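Local structure of carbonic anhydrase (Neosartorya fumigata, 6LAC) at residues Asp36-Ser44 / Met166-Gly175; Leu14-Pro25 / Glu43-Glu51. The protein probably catalyses the reversible hydration of carbon dioxide to hydrogencarbonate as a zinc-dependent beta-class carbonic anhydrase. The protein carries 1 engineered substitution. All coordinates share one frame; numbering follows the deposited sequence.

Interaction 1 (Asp36-Ser44 / Met166-Gly175). Engineered in segment 36-44: Ala39 (natural residue Cys). With ZN (zinc ion), chain C.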
ATOM      1  N   ASP A  36      -1.233   7.536   4.457  1.00  9.59           N
ATOM      2  CA  ASP A  36      -1.627   8.984   4.408  1.00 10.19           C
ATOM      3  C   ASP A  36      -0.486   9.840   3.891  1.00 10.33           C
ATOM      4  O   ASP A  36      -0.572  11.072   4.012  1.00 11.65           O
ATOM      5  CB  ASP A  36      -2.219   9.474   5.731  1.00 10.01           C
ATOM      6  CG  ASP A  36      -1.221   9.541   6.875  1.00 10.18           C
ATOM      7  OD1 ASP A  36       0.017   9.514   6.625  1.00 10.89           O
ATOM      8  OD2 ASP A  36      -1.622   9.692   8.027  1.00 12.93           O
ATOM      9  N   SER A  37       0.499   9.306   3.177  1.00  9.67           N
ATOM     10  CA  SER A  37       1.628  10.137   2.697  1.00 10.37           C
ATOM     11  C   SER A  37       1.034  11.283   1.868  1.00 10.72           C
ATOM     12  O   SER A  37       1.484  12.418   2.001  1.00 12.27           O
ATOM     13  CB  SER A  37       2.616   9.294   1.994  1.00 10.15           C
ATOM     14  OG  SER A  37       3.726  10.054   1.561  1.00 11.48           O
ATOM     15  N   GLY A  38       0.101  11.022   0.963  1.00 11.23           N
ATOM     16  CA  GLY A  38      -0.765  12.096   0.399  1.00 12.00           C
ATOM     17  C   GLY A  38      -0.010  13.080  -0.459  1.00 14.04           C
ATOM     18  O   GLY A  38      -0.506  14.262  -0.557  1.00 14.64           O
ATOM     19  N   ALA A  39       1.069  12.724  -1.115  1.00 13.60           N
ATOM     20  CA  ALA A  39       1.852  13.711  -1.890  1.00 14.21           C
ATOM     21  C   ALA A  39       2.677  12.989  -2.972  1.00 15.48           C
ATOM     22  O   ALA A  39       2.089  12.158  -3.678  1.00 16.91           O
ATOM     23  CB  ALA A  39       2.686  14.533  -0.928  1.00 16.01           C
ATOM     24  N   ASP A  40       3.944  13.337  -3.136  1.00 14.63           N
ATOM     25  CA  ASP A  40       4.759  12.831  -4.267  1.00 16.40           C
ATOM     26  C   ASP A  40       5.950  12.054  -3.721  1.00 15.47           C
ATOM     27  O   ASP A  40       7.073  12.188  -4.237  1.00 14.95           O
ATOM     28  CB  ASP A  40       5.187  13.998  -5.173  1.00 20.75           C
ATOM     29  CG  ASP A  40       4.040  14.806  -5.717  1.00 28.09           C
ATOM     30  OD1 ASP A  40       2.985  14.213  -6.000  1.00 34.97           O
ATOM     31  OD2 ASP A  40       4.239  16.000  -5.899  1.00 34.10           O
ATOM     32  N   GLU A  41       5.767  11.230  -2.687  1.00 13.83           N
ATOM     33  CA  GLU A  41       6.865  10.472  -2.066  1.00 12.67           C
ATOM     34  C   GLU A  41       7.685   9.661  -3.054  1.00 13.51           C
ATOM     35  O   GLU A  41       8.918   9.701  -2.990  1.00 13.25           O
ATOM     36  CB  GLU A  41       6.238   9.546  -1.038  1.00 12.42           C
ATOM     37  CG  GLU A  41       7.191   8.606  -0.340  1.00 12.40           C
ATOM     38  CD  GLU A  41       6.395   7.739   0.602  1.00 11.50           C
ATOM     39  OE1 GLU A  41       6.509   6.500   0.505  1.00 11.93           O
ATOM     40  OE2 GLU A  41       5.750   8.301   1.481  1.00 13.01           O
ATOM     41  N   LEU A  42       7.077   8.990  -4.012  1.00 13.18           N
ATOM     42  CA  LEU A  42       7.868   8.131  -4.920  1.00 13.59           C
ATOM     43  C   LEU A  42       8.725   8.961  -5.884  1.00 14.96           C
ATOM     44  O   LEU A  42       9.701   8.393  -6.410  1.00 15.57           O
ATOM     45  CB  LEU A  42       6.963   7.171  -5.692  1.00 14.72           C
ATOM     46  CG  LEU A  42       6.101   6.224  -4.851  1.00 15.12           C
ATOM     47  CD1 LEU A  42       5.308   5.265  -5.719  1.00 15.97           C
ATOM     48  CD2 LEU A  42       6.912   5.447  -3.837  1.00 15.82           C
ATOM     49  N   GLU A  43       8.442  10.233  -6.072  1.00 16.12           N
ATOM     50  CA  GLU A  43       9.325  11.098  -6.888  1.00 18.10           C
ATOM     51  C   GLU A  43      10.629  11.332  -6.137  1.00 18.15           C
ATOM     52  O   GLU A  43      11.623  11.739  -6.794  1.00 20.28           O
ATOM     53  CB  GLU A  43       8.588  12.383  -7.285  1.00 19.74           C
ATOM     54  CG  GLU A  43       7.721  12.135  -8.490  1.00 26.99           C
ATOM     55  CD  GLU A  43       8.614  11.911  -9.704  1.00 31.87           C
ATOM     56  OE1 GLU A  43       8.347  10.962 -10.463  1.00 40.37           O
ATOM     57  OE2 GLU A  43       9.636  12.664  -9.849  1.00 39.54           O
ATOM     58  N   SER A  44      10.728  11.023  -4.849  1.00 16.56           N
ATOM     59  CA  SER A  44      11.983  11.146  -4.080  1.00 17.95           C
ATOM     60  C   SER A  44      12.636   9.774  -3.844  1.00 16.38           C
ATOM     61  O   SER A  44      13.508   9.693  -2.984  1.00 20.10           O
ATOM     62  CB  SER A  44      11.721  11.877  -2.804  1.00 18.96           C
ATOM     63  OG  SER A  44      11.470  13.251  -3.051  1.00 25.65           O
ATOM     64  N   MET A 166      14.171   5.764   5.345  1.00 12.66           N
ATOM     65  CA  MET A 166      14.234   7.175   4.954  1.00 13.19           C
ATOM     66  C   MET A 166      12.977   7.879   5.401  1.00 11.84           C
ATOM     67  O   MET A 166      11.998   7.239   5.802  1.00 11.10           O
ATOM     68  CB  MET A 166      14.441   7.329   3.478  1.00 16.41           C
ATOM     69  CG  MET A 166      13.353   6.772   2.708  1.00 15.87           C
ATOM     70  SD  MET A 166      13.353   7.297   0.966  1.00 20.13           S
ATOM     71  CE  MET A 166      12.799   9.002   1.055  1.00 24.05           C
ATOM     72  N   VAL A 167      13.029   9.204   5.369  1.00 11.92           N
ATOM     73  CA  VAL A 167      11.834  10.058   5.582  1.00 12.10           C
ATOM     74  C   VAL A 167      11.682  11.031   4.444  1.00 12.81           C
ATOM     75  O   VAL A 167      12.670  11.637   3.999  1.00 13.83           O
ATOM     76  CB  VAL A 167      11.907  10.793   6.905  1.00 14.35           C
ATOM     77  CG1 VAL A 167      10.625  11.526   7.173  1.00 14.66           C
ATOM     78  CG2 VAL A 167      12.289   9.901   8.037  1.00 17.28           C
ATOM     79  N   TYR A 168      10.476  11.141   3.946  1.00 12.65           N
ATOM     80  CA  TYR A 168      10.123  12.052   2.863  1.00 12.70           C
ATOM     81  C   TYR A 168       9.509  13.310   3.453  1.00 13.84           C
ATOM     82  O   TYR A 168       8.640  13.255   4.303  1.00 12.79           O
ATOM     83  CB  TYR A 168       9.143  11.350   1.958  1.00 12.85           C
ATOM     84  CG  TYR A 168       8.383  12.239   1.030  1.00 14.79           C
ATOM     85  CD1 TYR A 168       9.007  12.987   0.065  1.00 16.39           C
ATOM     86  CD2 TYR A 168       6.992  12.271   1.080  1.00 15.87           C
ATOM     87  CE1 TYR A 168       8.268  13.830  -0.786  1.00 16.27           C
ATOM     88  CE2 TYR A 168       6.232  13.044   0.220  1.00 17.24           C
ATOM     89  CZ  TYR A 168       6.893  13.842  -0.694  1.00 15.17           C
ATOM     90  OH  TYR A 168       6.137  14.618  -1.571  1.00 18.83           O
ATOM     91  N   ASP A 169       9.992  14.450   2.949  1.00 14.49           N
ATOM     92  CA  ASP A 169       9.480  15.786   3.356  1.00 16.75           C
ATOM     93  C   ASP A 169       8.792  16.462   2.168  1.00 15.44           C
ATOM     94  O   ASP A 169       9.507  16.877   1.223  1.00 16.45           O
ATOM     95  CB  ASP A 169      10.668  16.627   3.828  1.00 16.62           C
ATOM     96  CG  ASP A 169      10.263  17.939   4.466  1.00 21.79           C
ATOM     97  OD1 ASP A 169       9.247  18.512   4.019  1.00 21.46           O
ATOM     98  OD2 ASP A 169      10.960  18.339   5.428  1.00 22.11           O
ATOM     99  N   LYS A 170       7.463  16.519   2.185  1.00 15.68           N
ATOM    100  CA  LYS A 170       6.695  17.055   1.039  1.00 16.03           C
ATOM    101  C   LYS A 170       6.904  18.577   0.950  1.00 17.11           C
ATOM    102  O   LYS A 170       6.534  19.102  -0.082  1.00 21.08           O
ATOM    103  CB  LYS A 170       5.232  16.640   1.107  1.00 17.58           C
ATOM    104  CG  LYS A 170       4.458  17.184   2.276  1.00 18.05           C
ATOM    105  CD  LYS A 170       3.012  16.792   2.233  1.00 18.75           C
ATOM    106  CE  LYS A 170       2.225  17.146   3.477  1.00 19.47           C
ATOM    107  NZ  LYS A 170       2.640  16.384   4.671  1.00 21.37           N
ATOM    108  N   ALA A 171       7.452  19.211   1.968  1.00 20.01           N
ATOM    109  CA  ALA A 171       7.662  20.687   1.951  1.00 21.54           C
ATOM    110  C   ALA A 171       8.975  21.019   1.206  1.00 25.45           C
ATOM    111  O   ALA A 171       8.948  21.911   0.312  1.00 29.74           O
ATOM    112  CB  ALA A 171       7.550  21.249   3.345  1.00 21.69           C
ATOM    113  N   THR A 172      10.083  20.343   1.503  1.00 22.12           N
ATOM    114  CA  THR A 172      11.385  20.461   0.788  1.00 23.34           C
ATOM    115  C   THR A 172      11.415  19.601  -0.482  1.00 23.05           C
ATOM    116  O   THR A 172      12.395  19.685  -1.253  1.00 24.65           O
ATOM    117  CB  THR A 172      12.546  20.133   1.725  1.00 23.97           C
ATOM    118  OG1 THR A 172      12.415  18.755   2.102  1.00 22.82           O
ATOM    119  CG2 THR A 172      12.589  20.984   2.976  1.00 24.08           C
ATOM    120  N   LYS A 173      10.386  18.768  -0.717  1.00 21.27           N
ATOM    121  CA  LYS A 173      10.291  17.876  -1.893  1.00 21.25           C
ATOM    122  C   LYS A 173      11.563  17.017  -2.009  1.00 21.91           C
ATOM    123  O   LYS A 173      12.137  16.860  -3.121  1.00 23.34           O
ATOM    124  CB  LYS A 173       9.943  18.740  -3.105  1.00 24.94           C
ATOM    125  CG  LYS A 173       8.656  19.543  -2.926  1.00 28.57           C
ATOM    126  CD  LYS A 173       8.121  20.120  -4.221  1.00 33.46           C
ATOM    127  CE  LYS A 173       6.825  20.891  -4.082  1.00 35.91           C
ATOM    128  NZ  LYS A 173       6.071  20.896  -5.365  1.00 41.70           N
ATOM    129  N   ARG A 174      11.991  16.470  -0.877  1.00 20.46           N
ATOM    130  CA  ARG A 174      13.254  15.704  -0.765  1.00 23.04           C
ATOM    131  C   ARG A 174      13.035  14.509   0.159  1.00 20.38           C
ATOM    132  O   ARG A 174      12.230  14.613   1.072  1.00 18.07           O
ATOM    133  CB  ARG A 174      14.390  16.533  -0.147  1.00 28.80           C
ATOM    134  CG  ARG A 174      15.066  17.547  -1.062  1.00 36.77           C
ATOM    135  CD  ARG A 174      16.578  17.490  -0.845  1.00 38.75           C
ATOM    136  NE  ARG A 174      17.274  18.763  -0.982  1.00 48.29           N
ATOM    137  CZ  ARG A 174      18.596  18.904  -0.987  1.00 49.87           C
ATOM    138  NH1 ARG A 174      19.379  17.846  -0.877  1.00 55.15           N
ATOM    139  NH2 ARG A 174      19.135  20.106  -1.119  1.00 56.52           N
ATOM    140  N   GLY A 175      13.839  13.470  -0.024  1.00 20.37           N
ATOM    141  CA  GLY A 175      13.958  12.361   0.934  1.00 19.19           C
ATOM    142  C   GLY A 175      15.240  12.470   1.722  1.00 19.32           C
ATOM    143  O   GLY A 175      16.254  13.044   1.205  1.00 21.18           O
TER
HETATM  144 ZN    ZN C 201       1.531   8.584   7.381  1.00 10.25          ZN
HETATM  145  O   HOH W   1       3.551  13.678   3.462  1.00 17.83           O
HETATM  146  O   HOH W   2       0.378  14.121   4.044  1.00 26.13           O
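One face of the Tyr168 ring carries a backbone carbon, Glu41 CA, over its centre, 3.5 Å from the ring centroid and 10° off the normal, a CH-pi contact; Glu41 CB follows toward Tyr168 CD2 at 3.5 Å. On the opposite face lies the backbone N of Lys170. With CG anti to the backbone N (chi1 163°), the tyrosine hydroxyl accepts a hydrogen bond from Asp40 N (N to OH 3.0 Å, 147° at the hydrogen). At the ring edge comes CB of Ala39, an engineered residue, which also meets Lys170 CB at 3.9 Å. The extended Glu41 chain carries its carboxylate to Ser37 OG, which donates to OE2 over 2.7 Å from above the carboxylate plane; OE1 is held by Arg56 and Trp31. One water joins Ser37 O to Lys170 NZ, 3.1 Å from NZ; a second does so with a weak bond to NZ. Past the tyrosine, Asp169 OD1 accepts from Ala171 N (an Asx turn) and from Thr172 N, which extends it to an Asx motif. Asp36 OD1 binds zinc at 1.9 Å, with Cys34, His89 and Cys92 completing the closed, type II form of the beta-class zinc site.

Interaction 2 (Leu14-Pro25 / Glu43-Glu51)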
ATOM      1  N   LEU A  14      19.038  12.726   0.387  1.00 27.63           N
ATOM      2  CA  LEU A  14      19.307  11.791  -0.735  1.00 30.36           C
ATOM      3  C   LEU A  14      19.706  12.620  -1.954  1.00 29.48           C
ATOM      4  O   LEU A  14      19.088  13.677  -2.198  1.00 36.37           O
ATOM      5  CB  LEU A  14      18.070  10.952  -1.073  1.00 31.08           C
ATOM      6  CG  LEU A  14      17.543  10.042   0.035  1.00 32.20           C
ATOM      7  CD1 LEU A  14      16.214   9.415  -0.373  1.00 35.49           C
ATOM      8  CD2 LEU A  14      18.541   8.962   0.394  1.00 31.79           C
ATOM      9  N   SER A  15      20.682  12.151  -2.705  1.00 29.02           N
ATOM     10  CA  SER A  15      20.855  12.572  -4.117  1.00 28.91           C
ATOM     11  C   SER A  15      20.202  11.488  -4.966  1.00 26.66           C
ATOM     12  O   SER A  15      20.574  10.332  -4.791  1.00 26.46           O
ATOM     13  CB  SER A  15      22.298  12.785  -4.462  1.00 31.94           C
ATOM     14  OG  SER A  15      22.928  13.585  -3.474  1.00 37.05           O
ATOM     15  N   LEU A  16      19.249  11.854  -5.814  1.00 26.89           N
ATOM     16  CA  LEU A  16      18.376  10.872  -6.507  1.00 26.37           C
ATOM     17  C   LEU A  16      19.241   9.913  -7.296  1.00 26.38           C
ATOM     18  O   LEU A  16      18.833   8.757  -7.435  1.00 26.61           O
ATOM     19  CB  LEU A  16      17.392  11.580  -7.427  1.00 27.45           C
ATOM     20  CG  LEU A  16      16.186  12.177  -6.727  1.00 29.64           C
ATOM     21  CD1 LEU A  16      16.579  13.267  -5.755  1.00 34.69           C
ATOM     22  CD2 LEU A  16      15.199  12.685  -7.754  1.00 30.44           C
ATOM     23  N   ASP A  17      20.378  10.390  -7.819  1.00 23.70           N
ATOM     24  CA  ASP A  17      21.231   9.588  -8.728  1.00 24.53           C
ATOM     25  C   ASP A  17      22.179   8.670  -7.958  1.00 24.21           C
ATOM     26  O   ASP A  17      22.994   8.012  -8.623  1.00 25.67           O
ATOM     27  CB  ASP A  17      22.007  10.508  -9.681  1.00 25.05           C
ATOM     28  CG  ASP A  17      23.036  11.432  -9.027  1.00 24.36           C
ATOM     29  OD1 ASP A  17      23.909  11.914  -9.750  1.00 23.81           O
ATOM     30  OD2 ASP A  17      22.922  11.718  -7.826  1.00 27.48           O
ATOM     31  N   SER A  18      22.156   8.634  -6.630  1.00 27.27           N
ATOM     32  CA  SER A  18      23.053   7.741  -5.858  1.00 26.11           C
ATOM     33  C   SER A  18      22.327   7.329  -4.588  1.00 27.36           C
ATOM     34  O   SER A  18      22.679   7.752  -3.494  1.00 30.65           O
ATOM     35  CB  SER A  18      24.387   8.402  -5.588  1.00 29.23           C
ATOM     36  OG  SER A  18      24.161   9.645  -4.972  1.00 35.64           O
ATOM     37  N   VAL A  19      21.260   6.558  -4.756  1.00 26.87           N
ATOM     38  CA  VAL A  19      20.546   5.982  -3.588  1.00 24.88           C
ATOM     39  C   VAL A  19      21.096   4.576  -3.371  1.00 19.49           C
ATOM     40  O   VAL A  19      21.393   3.886  -4.337  1.00 19.85           O
ATOM     41  CB  VAL A  19      19.016   6.060  -3.751  1.00 23.87           C
ATOM     42  CG1 VAL A  19      18.541   7.508  -3.896  1.00 24.39           C
ATOM     43  CG2 VAL A  19      18.511   5.235  -4.907  1.00 21.07           C
ATOM     44  N   PRO A  20      21.216   4.169  -2.099  1.00 20.23           N
ATOM     45  CA  PRO A  20      21.870   2.895  -1.771  1.00 19.40           C
ATOM     46  C   PRO A  20      21.072   1.651  -2.190  1.00 18.98           C
ATOM     47  O   PRO A  20      21.635   0.598  -2.341  1.00 19.13           O
ATOM     48  CB  PRO A  20      22.055   2.928  -0.255  1.00 23.90           C
ATOM     49  CG  PRO A  20      21.230   4.086   0.272  1.00 25.40           C
ATOM     50  CD  PRO A  20      20.925   4.979  -0.910  1.00 20.61           C
ATOM     51  N   TRP A  21      19.768   1.812  -2.464  1.00 17.29           N
ATOM     52  CA  TRP A  21      18.898   0.728  -2.977  1.00 16.72           C
ATOM     53  C   TRP A  21      18.805   0.705  -4.497  1.00 15.53           C
ATOM     54  O   TRP A  21      17.973  -0.060  -5.064  1.00 16.89           O
ATOM     55  CB  TRP A  21      17.505   0.851  -2.367  1.00 14.56           C
ATOM     56  CG  TRP A  21      16.932   2.236  -2.445  1.00 13.80           C
ATOM     57  CD1 TRP A  21      16.205   2.748  -3.473  1.00 15.40           C
ATOM     58  CD2 TRP A  21      16.986   3.253  -1.439  1.00 14.34           C
ATOM     59  NE1 TRP A  21      15.811   4.019  -3.174  1.00 15.13           N
ATOM     60  CE2 TRP A  21      16.248   4.344  -1.934  1.00 15.17           C
ATOM     61  CE3 TRP A  21      17.564   3.352  -0.179  1.00 16.89           C
ATOM     62  CZ2 TRP A  21      16.073   5.519  -1.219  1.00 16.42           C
ATOM     63  CZ3 TRP A  21      17.390   4.507   0.554  1.00 17.45           C
ATOM     64  CH2 TRP A  21      16.668   5.584   0.016  1.00 16.17           C
ATOM     65  N   ARG A  22      19.603   1.489  -5.221  1.00 19.72           N
ATOM     66  CA  ARG A  22      19.643   1.388  -6.697  1.00 19.53           C
ATOM     67  C   ARG A  22      21.099   1.490  -7.178  1.00 23.27           C
ATOM     68  O   ARG A  22      21.382   2.394  -7.980  1.00 26.67           O
ATOM     69  CB  ARG A  22      18.761   2.427  -7.391  1.00 19.27           C
ATOM     70  CG  ARG A  22      18.345   2.043  -8.799  1.00 19.65           C
ATOM     71  CD  ARG A  22      17.941   3.148  -9.730  1.00 21.79           C
ATOM     72  NE  ARG A  22      17.387   2.594 -10.948  1.00 22.99           N
ATOM     73  CZ  ARG A  22      17.578   3.070 -12.187  1.00 27.63           C
ATOM     74  NH1 ARG A  22      18.337   4.131 -12.400  1.00 29.16           N
ATOM     75  NH2 ARG A  22      17.055   2.442 -13.222  1.00 26.00           N
ATOM     76  N   ARG A  23      21.953   0.570  -6.750  1.00 23.84           N
ATOM     77  CA  ARG A  23      23.358   0.540  -7.261  1.00 25.86           C
ATOM     78  C   ARG A  23      23.353   0.017  -8.703  1.00 32.02           C
ATOM     79  O   ARG A  23      24.328   0.312  -9.433  1.00 32.40           O
ATOM     80  CB  ARG A  23      24.272  -0.250  -6.319  1.00 29.06           C
ATOM     81  CG  ARG A  23      24.325   0.277  -4.891  1.00 30.51           C
ATOM     82  CD  ARG A  23      24.726   1.731  -4.738  1.00 33.83           C
ATOM     83  NE  ARG A  23      25.070   2.053  -3.356  1.00 34.69           N
ATOM     84  CZ  ARG A  23      25.323   3.275  -2.899  1.00 37.68           C
ATOM     85  NH1 ARG A  23      25.292   4.314  -3.719  1.00 37.64           N
ATOM     86  NH2 ARG A  23      25.603   3.454  -1.618  1.00 39.23           N
ATOM     87  N   GLN A  24      22.339  -0.736  -9.147  1.00 30.31           N
ATOM     88  CA  GLN A  24      22.207  -1.073 -10.593  1.00 33.97           C
ATOM     89  C   GLN A  24      20.761  -0.909 -11.038  1.00 31.85           C
ATOM     90  O   GLN A  24      19.844  -1.007 -10.220  1.00 34.03           O
ATOM     91  CB  GLN A  24      22.713  -2.486 -10.869  1.00 37.02           C
ATOM     92  CG  GLN A  24      21.821  -3.587 -10.316  1.00 38.57           C
ATOM     93  CD  GLN A  24      22.548  -4.911 -10.223  1.00 42.10           C
ATOM     94  OE1 GLN A  24      23.109  -5.255  -9.187  1.00 47.82           O
ATOM     95  NE2 GLN A  24      22.548  -5.667 -11.311  1.00 47.39           N
ATOM     96  N   PRO A  25      20.529  -0.617 -12.332  1.00 31.10           N
ATOM     97  CA  PRO A  25      19.182  -0.517 -12.878  1.00 32.03           C
ATOM     98  C   PRO A  25      18.524  -1.895 -13.009  1.00 27.78           C
ATOM     99  O   PRO A  25      19.216  -2.917 -12.933  1.00 28.09           O
ATOM    100  CB  PRO A  25      19.384   0.120 -14.259  1.00 34.07           C
ATOM    101  CG  PRO A  25      20.785  -0.300 -14.649  1.00 34.73           C
ATOM    102  CD  PRO A  25      21.567  -0.339 -13.352  1.00 34.12           C
ATOM    103  N   GLU A  43       8.442  10.233  -6.072  1.00 16.12           N
ATOM    104  CA  GLU A  43       9.325  11.098  -6.888  1.00 18.10           C
ATOM    105  C   GLU A  43      10.629  11.332  -6.137  1.00 18.15           C
ATOM    106  O   GLU A  43      11.623  11.739  -6.794  1.00 20.28           O
ATOM    107  CB  GLU A  43       8.588  12.383  -7.285  1.00 19.74           C
ATOM    108  CG  GLU A  43       7.721  12.135  -8.490  1.00 26.99           C
ATOM    109  CD  GLU A  43       8.614  11.911  -9.704  1.00 31.87           C
ATOM    110  OE1 GLU A  43       8.347  10.962 -10.463  1.00 40.37           O
ATOM    111  OE2 GLU A  43       9.636  12.664  -9.849  1.00 39.54           O
ATOM    112  N   SER A  44      10.728  11.023  -4.849  1.00 16.56           N
ATOM    113  CA  SER A  44      11.983  11.146  -4.080  1.00 17.95           C
ATOM    114  C   SER A  44      12.636   9.774  -3.844  1.00 16.38           C
ATOM    115  O   SER A  44      13.508   9.693  -2.984  1.00 20.10           O
ATOM    116  CB  SER A  44      11.721  11.877  -2.804  1.00 18.96           C
ATOM    117  OG  SER A  44      11.470  13.251  -3.051  1.00 25.65           O
ATOM    118  N   SER A  45      12.215   8.742  -4.562  1.00 15.16           N
ATOM    119  CA  SER A  45      12.735   7.363  -4.321  1.00 17.12           C
ATOM    120  C   SER A  45      14.035   7.106  -5.073  1.00 16.68           C
ATOM    121  O   SER A  45      14.746   6.137  -4.714  1.00 18.52           O
ATOM    122  CB  SER A  45      11.736   6.342  -4.741  1.00 16.02           C
ATOM    123  OG  SER A  45      11.515   6.354  -6.139  1.00 15.62           O
ATOM    124  N   GLY A  46      14.330   7.858  -6.127  1.00 17.06           N
ATOM    125  CA  GLY A  46      15.478   7.512  -6.993  1.00 18.60           C
ATOM    126  C   GLY A  46      15.195   6.315  -7.892  1.00 18.13           C
ATOM    127  O   GLY A  46      16.144   5.781  -8.479  1.00 20.03           O
ATOM    128  N   LEU A  47      13.946   5.829  -7.961  1.00 16.95           N
ATOM    129  CA  LEU A  47      13.579   4.627  -8.720  1.00 16.70           C
ATOM    130  C   LEU A  47      12.590   4.983  -9.808  1.00 17.07           C
ATOM    131  O   LEU A  47      11.604   5.672  -9.550  1.00 18.32           O
ATOM    132  CB  LEU A  47      12.924   3.608  -7.777  1.00 16.13           C
ATOM    133  CG  LEU A  47      13.819   2.955  -6.724  1.00 15.86           C
ATOM    134  CD1 LEU A  47      13.004   2.205  -5.675  1.00 16.27           C
ATOM    135  CD2 LEU A  47      14.813   2.032  -7.391  1.00 16.14           C
ATOM    136  N   PRO A  48      12.717   4.411 -11.002  1.00 17.56           N
ATOM    137  CA  PRO A  48      11.623   4.439 -11.956  1.00 17.97           C
ATOM    138  C   PRO A  48      10.442   3.612 -11.438  1.00 17.15           C
ATOM    139  O   PRO A  48      10.668   2.714 -10.642  1.00 15.75           O
ATOM    140  CB  PRO A  48      12.192   3.823 -13.232  1.00 19.85           C
ATOM    141  CG  PRO A  48      13.353   3.012 -12.760  1.00 23.84           C
ATOM    142  CD  PRO A  48      13.844   3.584 -11.445  1.00 19.39           C
ATOM    143  N   ALA A  49       9.233   3.933 -11.865  1.00 16.86           N
ATOM    144  CA  ALA A  49       7.998   3.291 -11.360  1.00 16.48           C
ATOM    145  C   ALA A  49       8.079   1.783 -11.508  1.00 17.88           C
ATOM    146  O   ALA A  49       7.538   1.047 -10.653  1.00 15.87           O
ATOM    147  CB  ALA A  49       6.812   3.870 -12.089  1.00 17.75           C
ATOM    148  N   ASP A  50       8.675   1.288 -12.597  1.00 17.18           N
ATOM    149  CA  ASP A  50       8.648  -0.159 -12.866  1.00 17.11           C
ATOM    150  C   ASP A  50       9.633  -0.919 -11.950  1.00 17.10           C
ATOM    151  O   ASP A  50       9.540  -2.152 -11.944  1.00 19.90           O
ATOM    152  CB  ASP A  50       8.897  -0.468 -14.356  1.00 19.68           C
ATOM    153  CG  ASP A  50      10.237  -0.067 -14.932  1.00 22.55           C
ATOM    154  OD1 ASP A  50      11.124   0.404 -14.202  1.00 26.97           O
ATOM    155  OD2 ASP A  50      10.373  -0.211 -16.177  1.00 30.29           O
ATOM    156  N   GLU A  51      10.455  -0.229 -11.175  1.00 15.09           N
ATOM    157  CA  GLU A  51      11.374  -0.894 -10.232  1.00 15.08           C
ATOM    158  C   GLU A  51      10.770  -0.908  -8.826  1.00 13.79           C
ATOM    159  O   GLU A  51      11.422  -1.324  -7.876  1.00 14.72           O
ATOM    160  CB  GLU A  51      12.733  -0.197 -10.239  1.00 15.85           C
ATOM    161  CG  GLU A  51      13.460  -0.404 -11.569  1.00 17.19           C
ATOM    162  CD  GLU A  51      14.860   0.177 -11.602  1.00 19.05           C
ATOM    163  OE1 GLU A  51      15.444   0.572 -10.578  1.00 19.10           O
ATOM    164  OE2 GLU A  51      15.371   0.268 -12.765  1.00 22.46           O
TER
HETATM  165  O   HOH W   3      18.856   6.500  -8.542  1.00 24.88           O
HETATM  166  O   HOH W   4      17.167  -1.345  -9.657  1.00 23.22           O
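Two loops that flank strand 29-34, the second ending in a 3-10 turn, are joined here by a side-on arginine-carboxylate salt bridge at one end and an indole-to-carbonyl hydrogen bond nearer the middle. Arg22 grips Glu51 with two nitrogens, NE to OE1 and NH2 to OE2, each at 2.8 Å. Both oxygens are met on their syn sides and both lie close to the guanidinium plane, but the carboxylate is turned 33° from it. Arg22 makes this reach with a chain extended from CG to NE. Its aliphatic part passes Leu47 in the opposite direction, CG to CD2 3.8 Å, while Pro48 CD lies over one face of the guanidinium, 3.7 Å from NE. Glu51 has further partners: Gly26 N donates to OE2, and a water joins OE1 to Gln24 O, so both oxygens have a second partner besides Arg22.

Trp21 stands with CG between its backbone N and carbonyl carbon (chi1 49°), which aims NE1 at Ser45 O: 2.8 Å, 160° at the hydrogen, with the oxygen in the ring plane. Val19 and Pro20 cover one face of the indole, and Leu47 CD1 approaches CD1 obliquely. Gly46 adopts positive phi where the two backbones run nearest, its CA 3.6 Å from Leu16 O; a water donates to both Leu16 O and Gly46 O and so bridges the two backbones. Ser45 OG, itself bonded to Leu42 O, accepts Leu47 N in an ST turn.

Behind these loops, Trp21 packs on Val85 of strand 83-89 and meets Trp164 of strand 162-169, Leu47 rests on Val29 and Trp31 of strand 29-34, and Leu14 touches Gln177 of strand 174-178.

Interactions 1 and 2 follow one another along the loop between strands 29-34 and 52-57, sharing Glu43 and Ser44. Both are partly buried, with exposed residues at their margins. Interaction 1 sets the first part of that loop against the hairpin of strands 162-169 and 174-178, beside the zinc; interaction 2 sets the later part against the loop following strand 11-13. A CH-pi contact between a tyrosine ring and a backbone CA dominates the first, a charged pair and carbonyl bonding the second. They meet where Met166 packs on both Leu14 and Trp21, Met166 CE lying 3.7 Å from Leu14 CD1, and where Leu14 N probably donates to Gly175 O. Each also touches the second subunit.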